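Local coordinates for poly-gamma-glutamate hydrolase (Bacillus phage phiNIT1, PDB 3A9L), which hydrolyses the gamma-glutamyl linkages of bacterial poly-gamma-glutamate, acting as a zinc peptidase, at residues Val21-Glu26 and Tyr64-Leu69; Ser38-Gly43 and Arg76-Ser81; Ile52-Glu57 and Glu191-Ala196; Ser128-Lys133 and Glu197-Ala202. All coordinates share one frame; numbering follows the deposited sequence.

Contact 1: Val21-Glu26 and Tyr64-Leu69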
loop_
_atom_site.group_PDB
_atom_site.type_symbol
_atom_site.label_atom_id
_atom_site.label_comp_id
_atom_site.label_asym_id
_atom_site.label_seq_id
_atom_site.Cartn_x
_atom_site.Cartn_y
_atom_site.Cartn_z
ATOM N N VAL A 21 1.596 -7.091 14.071
ATOM C CA VAL A 21 1.109 -8.145 14.958
ATOM C C VAL A 21 -0.426 -8.096 15.146
ATOM O O VAL A 21 -1.104 -9.071 14.842
ATOM C CB VAL A 21 1.880 -8.235 16.324
ATOM C CG1 VAL A 21 1.197 -9.229 17.250
ATOM C CG2 VAL A 21 3.344 -8.637 16.116
ATOM N N ALA A 22 -0.972 -6.987 15.646
ATOM C CA ALA A 22 -2.444 -6.807 15.718
ATOM C C ALA A 22 -3.078 -6.173 14.453
ATOM O O ALA A 22 -4.272 -6.380 14.169
ATOM C CB ALA A 22 -2.835 -6.003 16.952
ATOM N N TYR A 23 -2.302 -5.374 13.709
ATOM C CA TYR A 23 -2.860 -4.704 12.559
ATOM C C TYR A 23 -1.771 -4.394 11.506
ATOM O O TYR A 23 -0.589 -4.331 11.832
ATOM C CB TYR A 23 -3.573 -3.395 12.977
ATOM C CG TYR A 23 -2.612 -2.270 13.260
ATOM C CD1 TYR A 23 -2.009 -2.145 14.519
ATOM C CD2 TYR A 23 -2.298 -1.315 12.259
ATOM C CE1 TYR A 23 -1.123 -1.079 14.796
ATOM C CE2 TYR A 23 -1.405 -0.289 12.523
ATOM C CZ TYR A 23 -0.829 -0.172 13.779
ATOM O OH TYR A 23 0.035 0.850 14.039
ATOM N N ASN A 24 -2.203 -4.274 10.249
ATOM C CA ASN A 24 -1.362 -3.705 9.191
ATOM C C ASN A 24 -2.163 -2.665 8.367
ATOM O O ASN A 24 -3.392 -2.584 8.478
ATOM C CB ASN A 24 -0.630 -4.796 8.366
ATOM C CG ASN A 24 -1.511 -5.517 7.338
ATOM O OD1 ASN A 24 -2.523 -5.020 6.867
ATOM N ND2 ASN A 24 -1.064 -6.683 6.948
ATOM N N ILE A 25 -1.449 -1.846 7.591
ATOM C CA ILE A 25 -2.076 -0.916 6.674
ATOM C C ILE A 25 -1.540 -1.144 5.249
ATOM O O ILE A 25 -0.313 -1.297 5.027
ATOM C CB ILE A 25 -1.840 0.559 7.095
ATOM C CG1 ILE A 25 -2.033 0.754 8.623
ATOM C CG2 ILE A 25 -2.789 1.493 6.308
ATOM C CD1 ILE A 25 -1.740 2.165 9.121
ATOM N N GLU A 26 -2.461 -1.126 4.289
ATOM C CA GLU A 26 -2.169 -1.337 2.865
ATOM C C GLU A 26 -2.731 -0.181 2.051
ATOM O O GLU A 26 -3.871 0.255 2.274
ATOM C CB GLU A 26 -2.796 -2.650 2.366
ATOM C CG GLU A 26 -2.336 -3.916 3.053
ATOM C CD GLU A 26 -2.650 -5.158 2.216
ATOM O OE1 GLU A 26 -3.604 -5.138 1.404
ATOM O OE2 GLU A 26 -1.928 -6.153 2.342
ATOM N N TYR A 64 -7.287 1.268 -0.046
ATOM C CA TYR A 64 -6.718 1.478 1.286
ATOM C C TYR A 64 -7.400 0.494 2.184
ATOM O O TYR A 64 -8.618 0.371 2.086
ATOM C CB TYR A 64 -7.013 2.878 1.799
ATOM C CG TYR A 64 -6.661 3.043 3.264
ATOM C CD1 TYR A 64 -7.581 2.694 4.268
ATOM C CD2 TYR A 64 -5.433 3.536 3.646
ATOM C CE1 TYR A 64 -7.277 2.840 5.577
ATOM C CE2 TYR A 64 -5.122 3.701 4.974
ATOM C CZ TYR A 64 -6.039 3.342 5.923
ATOM O OH TYR A 64 -5.744 3.466 7.240
ATOM N N LEU A 65 -6.634 -0.179 3.053
ATOM C CA LEU A 65 -7.189 -1.134 4.040
ATOM C C LEU A 65 -6.494 -1.040 5.381
ATOM O O LEU A 65 -5.283 -1.256 5.465
ATOM C CB LEU A 65 -6.974 -2.564 3.556
ATOM C CG LEU A 65 -7.540 -3.073 2.265
ATOM C CD1 LEU A 65 -6.972 -4.441 2.062
ATOM C CD2 LEU A 65 -9.083 -3.122 2.343
ATOM N N PHE A 66 -7.238 -0.732 6.434
ATOM C CA PHE A 66 -6.701 -0.842 7.803
ATOM C C PHE A 66 -7.181 -2.175 8.295
ATOM O O PHE A 66 -8.391 -2.372 8.447
ATOM C CB PHE A 66 -7.208 0.300 8.715
ATOM C CG PHE A 66 -6.613 0.287 10.099
ATOM C CD1 PHE A 66 -7.237 -0.444 11.128
ATOM C CD2 PHE A 66 -5.466 1.021 10.404
ATOM C CE1 PHE A 66 -6.694 -0.483 12.415
ATOM C CE2 PHE A 66 -4.927 0.989 11.688
ATOM C CZ PHE A 66 -5.549 0.238 12.698
ATOM N N GLN A 67 -6.238 -3.109 8.483
ATOM C CA GLN A 67 -6.586 -4.536 8.639
ATOM C C GLN A 67 -6.277 -5.057 10.032
ATOM O O GLN A 67 -5.155 -4.876 10.498
ATOM C CB GLN A 67 -5.769 -5.389 7.643
ATOM C CG GLN A 67 -6.102 -5.216 6.147
ATOM C CD GLN A 67 -5.635 -6.413 5.315
ATOM O OE1 GLN A 67 -6.451 -7.176 4.810
ATOM N NE2 GLN A 67 -4.334 -6.622 5.241
ATOM N N GLY A 68 -7.260 -5.714 10.673
ATOM C CA GLY A 68 -6.990 -6.561 11.843
ATOM C C GLY A 68 -6.322 -7.877 11.467
ATOM O O GLY A 68 -6.701 -8.509 10.477
ATOM N N LEU A 69 -5.337 -8.284 12.259
ATOM C CA LEU A 69 -4.516 -9.476 11.996
ATOM C C LEU A 69 -4.588 -10.536 13.077
ATOM O O LEU A 69 -3.978 -11.615 12.944
ATOM C CB LEU A 69 -3.033 -9.101 11.843
ATOM C CG LEU A 69 -2.631 -8.035 10.820
ATOM C CD1 LEU A 69 -1.113 -7.883 10.750
ATOM C CD2 LEU A 69 -3.175 -8.425 9.491
HETATM O O HOH W 1 -1.959 -12.159 14.705
HETATM O O HOH W 2 -2.139 -8.375 5.001
#
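Asn24 and Gln67 face each other across a hydrogen-bonded antiparallel pair, their side chains running side by side in the same direction. Gln67 NE2 donates to Asn24 OD1 at 2.9 Å, on a lone pair of that carbonyl and with the acceptor close to the plane of the Gln67 amide. Asn24 can take part because its CG occupies the crowded position between backbone N and carbonyl carbon (chi1 77°). A water accepts from Asn24 ND2 at 2.8 Å, while Thr49 takes up Gln67 OE1, so the rotation of both amides is well defined. Strands 23-29 and 62-68 are neighbours at one border of the mixed sheet, and beyond Ile25 and Glu26 the second subunit adds an antiparallel strand, carrying the sheet across the interface. On the opposite face the rings of Tyr23 and Phe66 are nearly parallel, 18° apart, but displaced until little of one ring lies over the other; Tyr23 CD2 lies 3.5 Å from Phe66 CE2. Ile25 divides its branches between two aromatic neighbours: CG1 leans on Phe66 CD2 at 3.9 Å and CG2 on Tyr64 CE2 at 3.5 Å. Helix 10-16 packs over this aromatic side through Leu13 and Ile10, which touch Phe66.

Contact 2: Ser38-Gly43 and Arg76-Ser81. With ZN (zinc ion), chain C; PO4 (phosphate ion), chain D.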
loop_
_atom_site.group_PDB
_atom_site.type_symbol
_atom_site.label_atom_id
_atom_site.label_comp_id
_atom_site.label_asym_id
_atom_site.label_seq_id
_atom_site.Cartn_x
_atom_site.Cartn_y
_atom_site.Cartn_z
ATOM N N SER A 38 -11.536 0.232 3.293
ATOM C CA SER A 38 -12.189 -0.100 4.539
ATOM C C SER A 38 -11.283 0.244 5.748
ATOM O O SER A 38 -10.077 -0.019 5.727
ATOM C CB SER A 38 -12.637 -1.556 4.560
ATOM O OG SER A 38 -13.132 -1.869 5.852
ATOM N N PRO A 39 -11.862 0.884 6.782
ATOM C CA PRO A 39 -11.108 1.076 8.024
ATOM C C PRO A 39 -11.163 -0.153 8.939
ATOM O O PRO A 39 -10.453 -0.209 9.963
ATOM C CB PRO A 39 -11.816 2.262 8.685
ATOM C CG PRO A 39 -13.233 2.215 8.192
ATOM C CD PRO A 39 -13.153 1.615 6.776
ATOM N N HIS A 40 -12.036 -1.091 8.570
ATOM C CA HIS A 40 -12.362 -2.296 9.360
ATOM C C HIS A 40 -12.088 -3.601 8.575
ATOM O O HIS A 40 -12.911 -4.554 8.553
ATOM C CB HIS A 40 -13.803 -2.189 9.928
ATOM C CG HIS A 40 -14.086 -0.872 10.607
ATOM N ND1 HIS A 40 -15.335 -0.292 10.640
ATOM C CD2 HIS A 40 -13.263 -0.010 11.254
ATOM C CE1 HIS A 40 -15.275 0.871 11.262
ATOM N NE2 HIS A 40 -14.022 1.070 11.635
ATOM N N ALA A 41 -10.915 -3.650 7.935
ATOM C CA ALA A 41 -10.544 -4.790 7.092
ATOM C C ALA A 41 -9.807 -5.913 7.849
ATOM O O ALA A 41 -9.687 -5.865 9.064
ATOM C CB ALA A 41 -9.736 -4.327 5.889
ATOM N N GLY A 42 -9.342 -6.922 7.108
ATOM C CA GLY A 42 -8.750 -8.128 7.704
ATOM C C GLY A 42 -9.829 -8.782 8.531
ATOM O O GLY A 42 -10.958 -8.898 8.069
ATOM N N GLY A 43 -9.470 -9.178 9.750
ATOM C CA GLY A 43 -10.371 -9.786 10.743
ATOM C C GLY A 43 -11.389 -8.897 11.479
ATOM O O GLY A 43 -12.330 -9.418 12.076
ATOM N N ARG A 76 -11.535 -5.141 18.999
ATOM C CA ARG A 76 -10.834 -4.114 19.780
ATOM C C ARG A 76 -10.069 -3.139 18.880
ATOM O O ARG A 76 -9.678 -2.056 19.307
ATOM C CB ARG A 76 -9.911 -4.740 20.853
ATOM C CG ARG A 76 -8.577 -5.259 20.415
ATOM C CD ARG A 76 -7.693 -5.541 21.646
ATOM N NE ARG A 76 -6.308 -5.854 21.276
ATOM C CZ ARG A 76 -5.806 -7.090 21.165
ATOM N NH1 ARG A 76 -6.562 -8.162 21.399
ATOM N NH2 ARG A 76 -4.524 -7.258 20.834
ATOM N N LEU A 77 -9.870 -3.546 17.624
ATOM C CA LEU A 77 -9.177 -2.710 16.663
ATOM C C LEU A 77 -10.185 -1.838 15.888
ATOM O O LEU A 77 -9.816 -1.094 14.952
ATOM C CB LEU A 77 -8.361 -3.592 15.724
ATOM C CG LEU A 77 -7.382 -4.555 16.378
ATOM C CD1 LEU A 77 -6.923 -5.566 15.350
ATOM C CD2 LEU A 77 -6.185 -3.807 17.000
ATOM N N HIS A 78 -11.452 -1.918 16.299
ATOM C CA HIS A 78 -12.521 -1.184 15.636
ATOM C C HIS A 78 -12.588 0.243 16.126
ATOM O O HIS A 78 -12.841 0.488 17.310
ATOM C CB HIS A 78 -13.875 -1.902 15.800
ATOM C CG HIS A 78 -15.023 -1.190 15.150
ATOM N ND1 HIS A 78 -15.787 -0.250 15.813
ATOM C CD2 HIS A 78 -15.547 -1.290 13.907
ATOM C CE1 HIS A 78 -16.725 0.204 15.005
ATOM N NE2 HIS A 78 -16.604 -0.413 13.841
ATOM N N VAL A 79 -12.347 1.179 15.204
ATOM C CA VAL A 79 -12.604 2.580 15.442
ATOM C C VAL A 79 -13.676 3.028 14.446
ATOM O O VAL A 79 -13.472 3.061 13.226
ATOM C CB VAL A 79 -11.299 3.427 15.430
ATOM C CG1 VAL A 79 -11.591 4.907 15.464
ATOM C CG2 VAL A 79 -10.419 3.062 16.676
ATOM N N THR A 80 -14.848 3.327 14.979
ATOM C CA THR A 80 -15.958 3.735 14.151
ATOM C C THR A 80 -15.557 4.794 13.100
ATOM O O THR A 80 -14.687 5.635 13.359
ATOM C CB THR A 80 -17.098 4.238 15.036
ATOM O OG1 THR A 80 -18.338 4.114 14.328
ATOM C CG2 THR A 80 -16.838 5.684 15.491
ATOM N N SER A 81 -16.193 4.749 11.927
ATOM C CA SER A 81 -15.852 5.643 10.782
ATOM C C SER A 81 -15.909 7.149 11.048
ATOM O O SER A 81 -15.119 7.920 10.480
ATOM C CB SER A 81 -16.726 5.336 9.553
ATOM O OG SER A 81 -16.898 3.947 9.360
HETATM ZN ZN ZN C . -17.270 -1.046 9.947
HETATM P P PO4 D . -18.870 1.489 11.803
HETATM O O1 PO4 D . -18.960 1.968 13.237
HETATM O O2 PO4 D . -20.226 1.468 11.117
HETATM O O3 PO4 D . -17.993 2.497 11.109
HETATM O O4 PO4 D . -18.271 0.112 11.739
HETATM O O HOH W 3 -10.610 0.583 12.903
HETATM O O HOH W 4 -19.469 -1.610 10.128
#
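One water is gripped three times: it donates to Pro39 O and Leu77 O and accepts from Val79 N at 2.9 Å. Phosphate O4 is held twice, by zinc at 2.4 Å and by an almost straight bond (175°) from His78 NE2 at 2.7 Å. His40 ties the same site to strand 34-42. Its ND1 ligates zinc at 2.2 Å, and NE2 donates to Val79 O at 2.6 Å, with that oxygen near the ring plane. Pro39 CG covers one face of this imidazole and His78 CD2 the other, restraining its rotation. Ser81 grips phosphate O3 with N and OG together, the hydroxyl at 2.5 Å. Glu45, His103 and a water complete the zinc shell of this zinc-exopeptidase-like active site. The phosphate, probably from the crystallisation liquor, sits on the metal, and a substrate group might lie similarly. His40, its proton on NE2, is best read as a neutral ligand polarised by Val79, whereas His78, bonded through ND1 to Asp5, may carry positive charge that would stabilise a metal-bound anion.

Contact 3: Ile52-Glu57 and Glu191-Ala196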
loop_
_atom_site.group_PDB
_atom_site.type_symbol
_atom_site.label_atom_id
_atom_site.label_comp_id
_atom_site.label_asym_id
_atom_site.label_seq_id
_atom_site.Cartn_x
_atom_site.Cartn_y
_atom_site.Cartn_z
ATOM N N ILE A 52 -12.731 -5.763 -1.467
ATOM C CA ILE A 52 -12.045 -4.564 -1.964
ATOM C C ILE A 52 -10.990 -4.939 -3.014
ATOM O O ILE A 52 -10.832 -4.239 -4.020
ATOM C CB ILE A 52 -11.462 -3.732 -0.838
ATOM C CG1 ILE A 52 -12.582 -2.874 -0.229
ATOM C CG2 ILE A 52 -10.295 -2.873 -1.341
ATOM C CD1 ILE A 52 -12.333 -2.451 1.166
ATOM N N TYR A 53 -10.286 -6.040 -2.773
ATOM C CA TYR A 53 -9.269 -6.531 -3.725
ATOM C C TYR A 53 -9.850 -6.748 -5.109
ATOM O O TYR A 53 -9.274 -6.306 -6.107
ATOM C CB TYR A 53 -8.676 -7.838 -3.232
ATOM C CG TYR A 53 -7.509 -7.664 -2.303
ATOM C CD1 TYR A 53 -7.520 -6.694 -1.305
ATOM C CD2 TYR A 53 -6.407 -8.472 -2.416
ATOM C CE1 TYR A 53 -6.449 -6.539 -0.462
ATOM C CE2 TYR A 53 -5.331 -8.332 -1.576
ATOM C CZ TYR A 53 -5.356 -7.361 -0.605
ATOM O OH TYR A 53 -4.272 -7.234 0.218
ATOM N N ARG A 54 -10.985 -7.442 -5.150
ATOM C CA ARG A 54 -11.694 -7.778 -6.372
ATOM C C ARG A 54 -12.258 -6.513 -7.051
ATOM O O ARG A 54 -12.178 -6.369 -8.284
ATOM C CB ARG A 54 -12.824 -8.785 -6.046
ATOM C CG ARG A 54 -13.574 -9.414 -7.261
ATOM C CD ARG A 54 -12.615 -10.270 -8.116
ATOM N NE ARG A 54 -13.260 -10.717 -9.341
ATOM C CZ ARG A 54 -12.606 -11.024 -10.456
ATOM N NH1 ARG A 54 -11.277 -10.930 -10.497
ATOM N NH2 ARG A 54 -13.279 -11.423 -11.528
ATOM N N VAL A 55 -12.850 -5.606 -6.263
ATOM C CA VAL A 55 -13.351 -4.354 -6.841
ATOM C C VAL A 55 -12.231 -3.508 -7.461
ATOM O O VAL A 55 -12.406 -2.844 -8.503
ATOM C CB VAL A 55 -14.173 -3.497 -5.822
ATOM C CG1 VAL A 55 -14.558 -2.156 -6.446
ATOM C CG2 VAL A 55 -15.451 -4.223 -5.449
ATOM N N VAL A 56 -11.091 -3.504 -6.797
ATOM C CA VAL A 56 -9.929 -2.778 -7.283
ATOM C C VAL A 56 -9.343 -3.461 -8.524
ATOM O O VAL A 56 -8.936 -2.779 -9.488
ATOM C CB VAL A 56 -8.896 -2.615 -6.141
ATOM C CG1 VAL A 56 -7.493 -2.228 -6.675
ATOM C CG2 VAL A 56 -9.404 -1.563 -5.174
ATOM N N GLU A 57 -9.287 -4.793 -8.491
ATOM C CA GLU A 57 -8.778 -5.578 -9.629
ATOM C C GLU A 57 -9.701 -5.377 -10.843
ATOM O O GLU A 57 -9.227 -5.235 -11.968
ATOM C CB GLU A 57 -8.643 -7.050 -9.260
ATOM C CG GLU A 57 -7.429 -7.377 -8.407
ATOM C CD GLU A 57 -7.706 -8.520 -7.427
ATOM O OE1 GLU A 57 -8.571 -9.375 -7.756
ATOM O OE2 GLU A 57 -7.096 -8.531 -6.319
ATOM N N GLU A 191 -21.657 -15.561 -5.895
ATOM C CA GLU A 191 -22.251 -14.359 -5.284
ATOM C C GLU A 191 -21.190 -13.306 -4.996
ATOM O O GLU A 191 -21.397 -12.147 -5.316
ATOM C CB GLU A 191 -23.051 -14.682 -4.018
ATOM C CG GLU A 191 -23.984 -13.532 -3.549
ATOM C CD GLU A 191 -25.262 -14.020 -2.888
ATOM O OE1 GLU A 191 -26.027 -14.776 -3.528
ATOM O OE2 GLU A 191 -25.521 -13.646 -1.728
ATOM N N PHE A 192 -20.052 -13.721 -4.429
ATOM C CA PHE A 192 -18.902 -12.807 -4.287
ATOM C C PHE A 192 -18.582 -12.070 -5.573
ATOM O O PHE A 192 -18.547 -10.832 -5.598
ATOM C CB PHE A 192 -17.630 -13.504 -3.744
ATOM C CG PHE A 192 -16.437 -12.585 -3.662
ATOM C CD1 PHE A 192 -16.262 -11.733 -2.577
ATOM C CD2 PHE A 192 -15.494 -12.558 -4.695
ATOM C CE1 PHE A 192 -15.158 -10.866 -2.507
ATOM C CE2 PHE A 192 -14.397 -11.697 -4.656
ATOM C CZ PHE A 192 -14.207 -10.852 -3.563
ATOM N N LEU A 193 -18.342 -12.828 -6.642
ATOM C CA LEU A 193 -17.994 -12.258 -7.968
ATOM C C LEU A 193 -19.048 -11.279 -8.517
ATOM O O LEU A 193 -18.719 -10.170 -8.973
ATOM C CB LEU A 193 -17.699 -13.373 -8.969
ATOM C CG LEU A 193 -16.624 -14.430 -8.587
ATOM C CD1 LEU A 193 -16.503 -15.525 -9.615
ATOM C CD2 LEU A 193 -15.245 -13.800 -8.363
ATOM N N ASP A 194 -20.308 -11.702 -8.485
ATOM C CA ASP A 194 -21.438 -10.834 -8.862
ATOM C C ASP A 194 -21.507 -9.532 -8.036
ATOM O O ASP A 194 -21.842 -8.445 -8.558
ATOM C CB ASP A 194 -22.746 -11.620 -8.739
ATOM C CG ASP A 194 -22.868 -12.758 -9.760
ATOM O OD1 ASP A 194 -22.155 -12.753 -10.773
ATOM O OD2 ASP A 194 -23.719 -13.656 -9.569
ATOM N N TYR A 195 -21.214 -9.636 -6.741
ATOM C CA TYR A 195 -21.267 -8.471 -5.859
ATOM C C TYR A 195 -20.206 -7.490 -6.363
ATOM O O TYR A 195 -20.519 -6.350 -6.718
ATOM C CB TYR A 195 -21.018 -8.894 -4.399
ATOM C CG TYR A 195 -21.509 -7.915 -3.342
ATOM C CD1 TYR A 195 -20.833 -6.715 -3.108
ATOM C CD2 TYR A 195 -22.610 -8.207 -2.566
ATOM C CE1 TYR A 195 -21.262 -5.822 -2.158
ATOM C CE2 TYR A 195 -23.050 -7.315 -1.584
ATOM C CZ TYR A 195 -22.369 -6.128 -1.390
ATOM O OH TYR A 195 -22.769 -5.233 -0.431
ATOM N N ALA A 196 -18.964 -7.958 -6.460
ATOM C CA ALA A 196 -17.891 -7.106 -6.891
ATOM C C ALA A 196 -18.116 -6.490 -8.303
ATOM O O ALA A 196 -17.841 -5.301 -8.512
ATOM C CB ALA A 196 -16.561 -7.821 -6.770
HETATM O O HOH W 5 -16.127 -10.191 -10.271
#
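The tight part of this helix pair is a cluster of carbons round Arg54. Ala196 CB presses on Arg54 CG at 3.4 Å, and the tip of the Phe192 ring, at CZ, meets Arg54 CB at 3.5 Å. Phe192 reaches that far because its CG stands anti to the backbone N (chi1 177°). Beside these, Val55 CG2 touches Ala196 CB more loosely, at 4.0 Å. The small alanine lets the backbones come near each other here, with the CA atoms of Val55 and Ala196 5.3 Å apart, while the axes of these short segments pass at 9.6 Å and cross at -51°, close to a common class of helix packing. Toward solvent the contact loosens. Arg54 bends at chi2 (64°), carrying its guanidinium past Leu193, whose CD2 lies 3.8 Å from Arg54 NE. There a water accepts a hydrogen bond from Arg54 NE and donates one to Leu193 O, linking the polar end to the other helix through solvent. Helix 48-59 lies on the sheet, with Ile52 against Leu63 and Leu65 of strand 62-68 and Val55 against Tyr36 of strand 34-42; helix 190-209 flanks it, Phe192 and Tyr195 each making edge-to-face contact with Phe174.

Contact 4: Ser128-Lys133 and Glu197-Ala202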
loop_
_atom_site.group_PDB
_atom_site.type_symbol
_atom_site.label_atom_id
_atom_site.label_comp_id
_atom_site.label_asym_id
_atom_site.label_seq_id
_atom_site.Cartn_x
_atom_site.Cartn_y
_atom_site.Cartn_z
ATOM N N SER A 128 -28.966 -0.268 -7.096
ATOM C CA SER A 128 -29.646 -0.744 -8.271
ATOM C C SER A 128 -28.887 -1.860 -8.987
ATOM O O SER A 128 -29.521 -2.807 -9.465
ATOM C CB SER A 128 -29.990 0.421 -9.174
ATOM O OG SER A 128 -30.589 -0.020 -10.366
ATOM N N LYS A 129 -27.551 -1.795 -9.019
ATOM C CA LYS A 129 -26.750 -2.898 -9.603
ATOM C C LYS A 129 -26.789 -4.158 -8.755
ATOM O O LYS A 129 -26.949 -5.275 -9.278
ATOM C CB LYS A 129 -25.284 -2.505 -9.839
ATOM C CG LYS A 129 -24.990 -1.435 -10.906
ATOM C CD LYS A 129 -25.887 -1.550 -12.123
ATOM C CE LYS A 129 -25.274 -0.890 -13.357
ATOM N NZ LYS A 129 -26.300 -0.898 -14.411
ATOM N N LEU A 130 -26.679 -4.008 -7.442
ATOM C CA LEU A 130 -26.661 -5.194 -6.607
ATOM C C LEU A 130 -27.943 -5.993 -6.816
ATOM O O LEU A 130 -27.896 -7.200 -7.110
ATOM C CB LEU A 130 -26.426 -4.857 -5.126
ATOM C CG LEU A 130 -25.080 -4.216 -4.805
ATOM C CD1 LEU A 130 -25.154 -3.728 -3.391
ATOM C CD2 LEU A 130 -23.897 -5.190 -5.021
ATOM N N ASN A 131 -29.084 -5.298 -6.710
ATOM C CA ASN A 131 -30.376 -5.915 -6.978
ATOM C C ASN A 131 -30.421 -6.659 -8.295
ATOM O O ASN A 131 -31.023 -7.721 -8.392
ATOM C CB ASN A 131 -31.489 -4.879 -7.008
ATOM C CG ASN A 131 -31.712 -4.202 -5.676
ATOM O OD1 ASN A 131 -32.445 -3.229 -5.614
ATOM N ND2 ASN A 131 -31.085 -4.702 -4.612
ATOM N N SER A 132 -29.828 -6.080 -9.327
ATOM C CA SER A 132 -29.995 -6.637 -10.665
ATOM C C SER A 132 -29.147 -7.886 -10.800
ATOM O O SER A 132 -29.281 -8.617 -11.780
ATOM C CB SER A 132 -29.593 -5.631 -11.726
ATOM O OG SER A 132 -28.181 -5.651 -11.873
ATOM N N LYS A 133 -28.244 -8.098 -9.839
ATOM C CA LYS A 133 -27.507 -9.362 -9.718
ATOM C C LYS A 133 -28.195 -10.255 -8.687
ATOM O O LYS A 133 -27.648 -11.279 -8.265
ATOM C CB LYS A 133 -26.034 -9.145 -9.353
ATOM C CG LYS A 133 -25.245 -8.192 -10.274
ATOM C CD LYS A 133 -25.046 -8.755 -11.664
ATOM C CE LYS A 133 -23.579 -8.702 -12.024
ATOM N NZ LYS A 133 -23.340 -8.376 -13.459
ATOM N N GLU A 197 -18.696 -7.261 -9.228
ATOM C CA GLU A 197 -19.045 -6.776 -10.580
ATOM C C GLU A 197 -20.133 -5.702 -10.531
ATOM O O GLU A 197 -20.074 -4.712 -11.257
ATOM C CB GLU A 197 -19.488 -7.932 -11.471
ATOM C CG GLU A 197 -20.177 -7.514 -12.800
ATOM C CD GLU A 197 -19.186 -7.016 -13.873
ATOM O OE1 GLU A 197 -17.961 -7.176 -13.691
ATOM O OE2 GLU A 197 -19.627 -6.432 -14.881
ATOM N N ALA A 198 -21.123 -5.899 -9.665
ATOM C CA ALA A 198 -22.149 -4.862 -9.439
ATOM C C ALA A 198 -21.552 -3.499 -9.094
ATOM O O ALA A 198 -22.004 -2.487 -9.583
ATOM C CB ALA A 198 -23.124 -5.294 -8.365
ATOM N N ILE A 199 -20.528 -3.489 -8.256
ATOM C CA ILE A 199 -19.876 -2.263 -7.852
ATOM C C ILE A 199 -19.142 -1.635 -9.047
ATOM O O ILE A 199 -19.205 -0.403 -9.276
ATOM C CB ILE A 199 -18.895 -2.530 -6.687
ATOM C CG1 ILE A 199 -19.591 -3.311 -5.549
ATOM C CG2 ILE A 199 -18.244 -1.219 -6.232
ATOM C CD1 ILE A 199 -20.933 -2.744 -5.097
ATOM N N LYS A 200 -18.472 -2.484 -9.828
ATOM C CA LYS A 200 -17.749 -1.971 -11.013
ATOM C C LYS A 200 -18.735 -1.326 -12.023
ATOM O O LYS A 200 -18.485 -0.247 -12.545
ATOM C CB LYS A 200 -16.909 -3.064 -11.665
ATOM C CG LYS A 200 -16.125 -2.611 -12.915
ATOM C CD LYS A 200 -15.586 -3.780 -13.727
ATOM C CE LYS A 200 -16.650 -4.762 -14.235
ATOM N NZ LYS A 200 -17.412 -4.397 -15.487
ATOM N N GLU A 201 -19.849 -1.992 -12.272
ATOM C CA GLU A 201 -20.889 -1.504 -13.194
ATOM C C GLU A 201 -21.452 -0.163 -12.799
ATOM O O GLU A 201 -21.647 0.708 -13.661
ATOM C CB GLU A 201 -22.032 -2.529 -13.291
ATOM C CG GLU A 201 -21.662 -3.782 -14.091
ATOM C CD GLU A 201 -22.787 -4.800 -14.173
ATOM O OE1 GLU A 201 -23.968 -4.414 -14.075
ATOM O OE2 GLU A 201 -22.493 -6.006 -14.356
ATOM N N ALA A 202 -21.711 -0.008 -11.502
ATOM C CA ALA A 202 -22.269 1.212 -10.932
ATOM C C ALA A 202 -21.252 2.340 -11.010
ATOM O O ALA A 202 -21.620 3.465 -11.367
ATOM C CB ALA A 202 -22.707 0.978 -9.496
#
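Lys133 bends at chi2, chi3 and chi4, while Glu201 runs out extended beyond CG, so the two meet tip to tip. Here helix 120-132 packs against helix 190-209 in a steep antiparallel crossing of 138°, the axes of the short segments only 8.4 Å apart. Alanines make that closeness possible: Leu130 CD2 presses on Ala198 CB at 3.4 Å, tighter than usual for carbons, and Lys129, also bent at chi2 (-38°), lays CG over Ala202 CB at 3.6 Å. The alkyl chain of Lys129 then crosses Glu201 at about a right angle, before NZ forms a salt bridge with Glu205. Beside this packing, Lys133 NZ makes a salt bridge to Glu201 OE2 at 2.7 Å, approaching from above the carboxylate plane. Glu197 OE2 lies close to that same oxygen, a repulsion that Lys133 and Lys200, the latter salt-bridged to Glu197, would ease. Within segment 128-133, Ser132 OG donates to a lone pair of Lys129 O, 2.9 Å away.

Overall arrangement
Contacts 1, 2 and 3 interlock along the chain, their segments alternating, and contact 4 alternates with contact 3 alone. Contacts 1 and 2, centres about 9 Å apart, meet in one mixed sheet: strand 62-68 separates the subunit-bridging strand 23-29 from strand 34-42, which carries His40, and Ala41 bonds to Phe66 and Gly68. Helix 48-59 links this region to contact 3, through Tyr53 to Glu26 and Ile52 to Leu65. Contacts 3 and 4, about 10 Å apart between centres, occupy successive turns of helix 190-209. Contacts 1 and 4, centres about 28 Å apart, do not touch; their nearest atoms are about 13 Å apart, and they lie on opposite sides of the chain's centre.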